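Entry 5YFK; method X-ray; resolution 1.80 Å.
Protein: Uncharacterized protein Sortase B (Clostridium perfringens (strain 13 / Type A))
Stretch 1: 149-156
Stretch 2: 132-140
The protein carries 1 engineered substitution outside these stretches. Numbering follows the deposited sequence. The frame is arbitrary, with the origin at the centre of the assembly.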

# COMPACT_ATOMS: atom_id res chain seq x y z
N THR A 149 -10.04 -0.82 -7.16
CA THR A 149 -8.91 -0.43 -7.99
C THR A 149 -8.54 1.04 -7.77
O THR A 149 -9.41 1.89 -7.72
CB THR A 149 -9.23 -0.65 -9.47
OG1 THR A 149 -9.67 -2.00 -9.66
CG2 THR A 149 -8.00 -0.38 -10.34
N PHE A 150 -7.24 1.30 -7.67
CA PHE A 150 -6.70 2.66 -7.49
C PHE A 150 -5.68 2.98 -8.60
O PHE A 150 -4.91 2.10 -9.02
CB PHE A 150 -5.99 2.74 -6.14
CG PHE A 150 -6.93 2.67 -4.97
CD1 PHE A 150 -7.43 1.46 -4.54
CD2 PHE A 150 -7.15 3.79 -4.18
CE1 PHE A 150 -8.27 1.39 -3.43
CE2 PHE A 150 -8.11 3.77 -3.17
CZ PHE A 150 -8.67 2.55 -2.80
N GLU A 151 -5.81 4.14 -9.24
CA GLU A 151 -4.90 4.48 -10.30
C GLU A 151 -3.82 5.44 -9.78
O GLU A 151 -4.13 6.42 -9.16
CB GLU A 151 -5.61 5.12 -11.49
CG GLU A 151 -4.68 5.29 -12.67
CD GLU A 151 -5.34 5.93 -13.87
OE1 GLU A 151 -6.58 5.96 -13.92
OE2 GLU A 151 -4.60 6.18 -14.85
N ILE A 152 -2.58 5.03 -9.95
CA ILE A 152 -1.41 5.78 -9.46
C ILE A 152 -1.31 7.07 -10.22
O ILE A 152 -1.32 7.05 -11.47
CB ILE A 152 -0.11 4.98 -9.69
CG1 ILE A 152 -0.12 3.76 -8.77
CG2 ILE A 152 1.10 5.87 -9.41
CD1 ILE A 152 0.93 2.72 -9.11
N PHE A 153 -1.21 8.17 -9.49
CA PHE A 153 -1.10 9.51 -10.10
C PHE A 153 0.16 10.27 -9.63
O PHE A 153 0.48 11.34 -10.15
CB PHE A 153 -2.39 10.32 -9.88
CG PHE A 153 -2.65 10.70 -8.45
CD1 PHE A 153 -2.06 11.83 -7.91
CD2 PHE A 153 -3.34 9.83 -7.60
CE1 PHE A 153 -2.20 12.12 -6.57
CE2 PHE A 153 -3.58 10.17 -6.29
CZ PHE A 153 -3.06 11.36 -5.78
N SER A 154 0.76 9.79 -8.55
CA SER A 154 1.95 10.48 -8.00
C SER A 154 3.02 9.48 -7.61
O SER A 154 2.73 8.51 -6.94
CB SER A 154 1.59 11.33 -6.80
OG SER A 154 2.75 12.00 -6.30
N VAL A 155 4.28 9.80 -7.91
CA VAL A 155 5.40 9.07 -7.37
C VAL A 155 6.50 10.08 -7.01
O VAL A 155 6.71 11.06 -7.72
CB VAL A 155 6.00 8.03 -8.36
CG1 VAL A 155 6.44 8.70 -9.67
CG2 VAL A 155 7.19 7.32 -7.74
N TYR A 156 7.05 9.94 -5.82
CA TYR A 156 8.12 10.83 -5.36
C TYR A 156 8.99 10.23 -4.27
O TYR A 156 8.63 9.23 -3.63
CB TYR A 156 7.56 12.20 -4.93
CG TYR A 156 6.60 12.19 -3.76
CD1 TYR A 156 5.23 11.99 -3.95
CD2 TYR A 156 7.06 12.36 -2.45
CE1 TYR A 156 4.35 11.97 -2.88
CE2 TYR A 156 6.19 12.43 -1.39
CZ TYR A 156 4.85 12.17 -1.59
OH TYR A 156 3.98 12.16 -0.53
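Stretch 2, residues 132-140: FFNANKYVT

Stretch 2 ends a helix at Phe132–Ala135, leaves helical phi/psi at Asn136 (-122/94), and becomes a strand at Tyr138–Thr140, which runs antiparallel to the strand 149–156: the N-to-C directions differ by 150°, and the axes approach to 4.6 Å. Three backbone hydrogen bonds fix the register. Phe150 and Val139 form the hydrogen-bonded pair, Phe150 N to Val139 O at 2.8 Å and Val139 N to Phe150 O at 2.9 Å; Ile152 N to Lys137 O, 2.8 Å at 169°, extends the ladder. Thr149–Thr140 and Glu151–Tyr138 are the flanking non-hydrogen-bonded pairs, with CA atoms 4.6 and 4.7 Å apart.

Phe133, Ile152 and Val139 cover the most surface. Phe133 (chi1 t) points its CA-to-CB bond sideways, yet its ring end comes nearer: CE2 lies 3.8 Å from Ile152 CG2, and CD2 3.8 Å from Val155 CG1. The helix end thus packs on residues beyond the paired strand segment. Ile152 (m, t) also places CD1 4.0 Å from Val139 CG2, joining helix and strand contacts through one side chain. Val139 shares its sheet face with Phe150, CB to CB 4.4 Å.

On the other face, Tyr138 CD1 is 3.8 Å from Thr149 CG2 and its CE1 3.9 Å from Glu151 CG, while one water bridges Thr140 OG1 (2.8 Å) and Thr149 OG1 (2.7 Å).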

# COMPACT_ATOMS: atom_id res chain seq x y z
N PHE A 132 8.00 2.73 -16.70
CA PHE A 132 7.28 1.90 -15.74
C PHE A 132 5.99 2.56 -15.26
O PHE A 132 4.96 1.88 -15.12
CB PHE A 132 8.18 1.60 -14.54
CG PHE A 132 7.74 0.39 -13.73
CD1 PHE A 132 6.79 0.53 -12.72
CD2 PHE A 132 8.10 -0.88 -14.13
CE1 PHE A 132 6.33 -0.57 -12.03
CE2 PHE A 132 7.65 -2.00 -13.46
CZ PHE A 132 6.74 -1.84 -12.42
N PHE A 133 6.11 3.79 -14.76
CA PHE A 133 4.95 4.60 -14.33
C PHE A 133 3.84 4.64 -15.39
O PHE A 133 2.66 4.51 -15.09
CB PHE A 133 5.40 6.04 -13.98
CG PHE A 133 4.29 6.96 -13.55
CD1 PHE A 133 3.63 7.76 -14.47
CD2 PHE A 133 4.00 7.15 -12.21
CE1 PHE A 133 2.62 8.60 -14.09
CE2 PHE A 133 3.05 8.08 -11.80
CZ PHE A 133 2.35 8.79 -12.76
N ASN A 134 4.22 4.90 -16.63
CA ASN A 134 3.25 4.92 -17.71
C ASN A 134 2.56 3.59 -17.94
O ASN A 134 1.38 3.55 -18.29
CB ASN A 134 3.92 5.36 -19.02
CG ASN A 134 4.23 6.84 -19.02
OD1 ASN A 134 3.71 7.60 -18.20
ND2 ASN A 134 5.20 7.23 -19.85
N ALA A 135 3.31 2.50 -17.77
CA ALA A 135 2.86 1.18 -18.19
C ALA A 135 2.07 0.47 -17.10
O ALA A 135 1.17 -0.33 -17.39
CB ALA A 135 4.05 0.33 -18.60
N ASN A 136 2.35 0.85 -15.84
CA ASN A 136 1.78 0.17 -14.69
C ASN A 136 0.98 1.11 -13.79
O ASN A 136 1.55 1.93 -13.07
CB ASN A 136 2.88 -0.51 -13.91
CG ASN A 136 3.63 -1.54 -14.76
OD1 ASN A 136 3.08 -2.57 -15.12
ND2 ASN A 136 4.81 -1.18 -15.20
N LYS A 137 -0.32 1.15 -14.03
CA LYS A 137 -1.17 2.23 -13.55
C LYS A 137 -1.86 1.86 -12.22
O LYS A 137 -2.38 2.75 -11.54
CB LYS A 137 -2.24 2.56 -14.60
CG LYS A 137 -1.72 3.26 -15.85
CD LYS A 137 -2.89 3.62 -16.76
CE LYS A 137 -2.41 4.11 -18.11
NZ LYS A 137 -3.56 4.46 -18.98
N TYR A 138 -2.09 0.58 -11.99
CA TYR A 138 -3.15 0.17 -11.05
C TYR A 138 -2.65 -0.58 -9.85
O TYR A 138 -1.74 -1.41 -9.94
CB TYR A 138 -4.20 -0.69 -11.74
CG TYR A 138 -4.81 0.00 -12.91
CD1 TYR A 138 -5.53 1.18 -12.75
CD2 TYR A 138 -4.61 -0.48 -14.19
CE1 TYR A 138 -6.04 1.85 -13.84
CE2 TYR A 138 -5.05 0.23 -15.29
CZ TYR A 138 -5.81 1.36 -15.10
OH TYR A 138 -6.24 2.05 -16.20
N VAL A 139 -3.26 -0.25 -8.71
CA VAL A 139 -3.16 -1.02 -7.47
C VAL A 139 -4.55 -1.58 -7.14
O VAL A 139 -5.57 -0.89 -7.19
CB VAL A 139 -2.67 -0.12 -6.31
CG1 VAL A 139 -2.49 -0.90 -5.02
CG2 VAL A 139 -1.39 0.58 -6.68
N THR A 140 -4.59 -2.89 -6.94
CA THR A 140 -5.82 -3.57 -6.55
C THR A 140 -5.84 -3.92 -5.06
O THR A 140 -4.85 -4.42 -4.53
CB THR A 140 -5.98 -4.84 -7.40
OG1 THR A 140 -5.70 -4.52 -8.76
CG2 THR A 140 -7.40 -5.37 -7.31
O HOH W 1 -7.86 -3.84 -10.35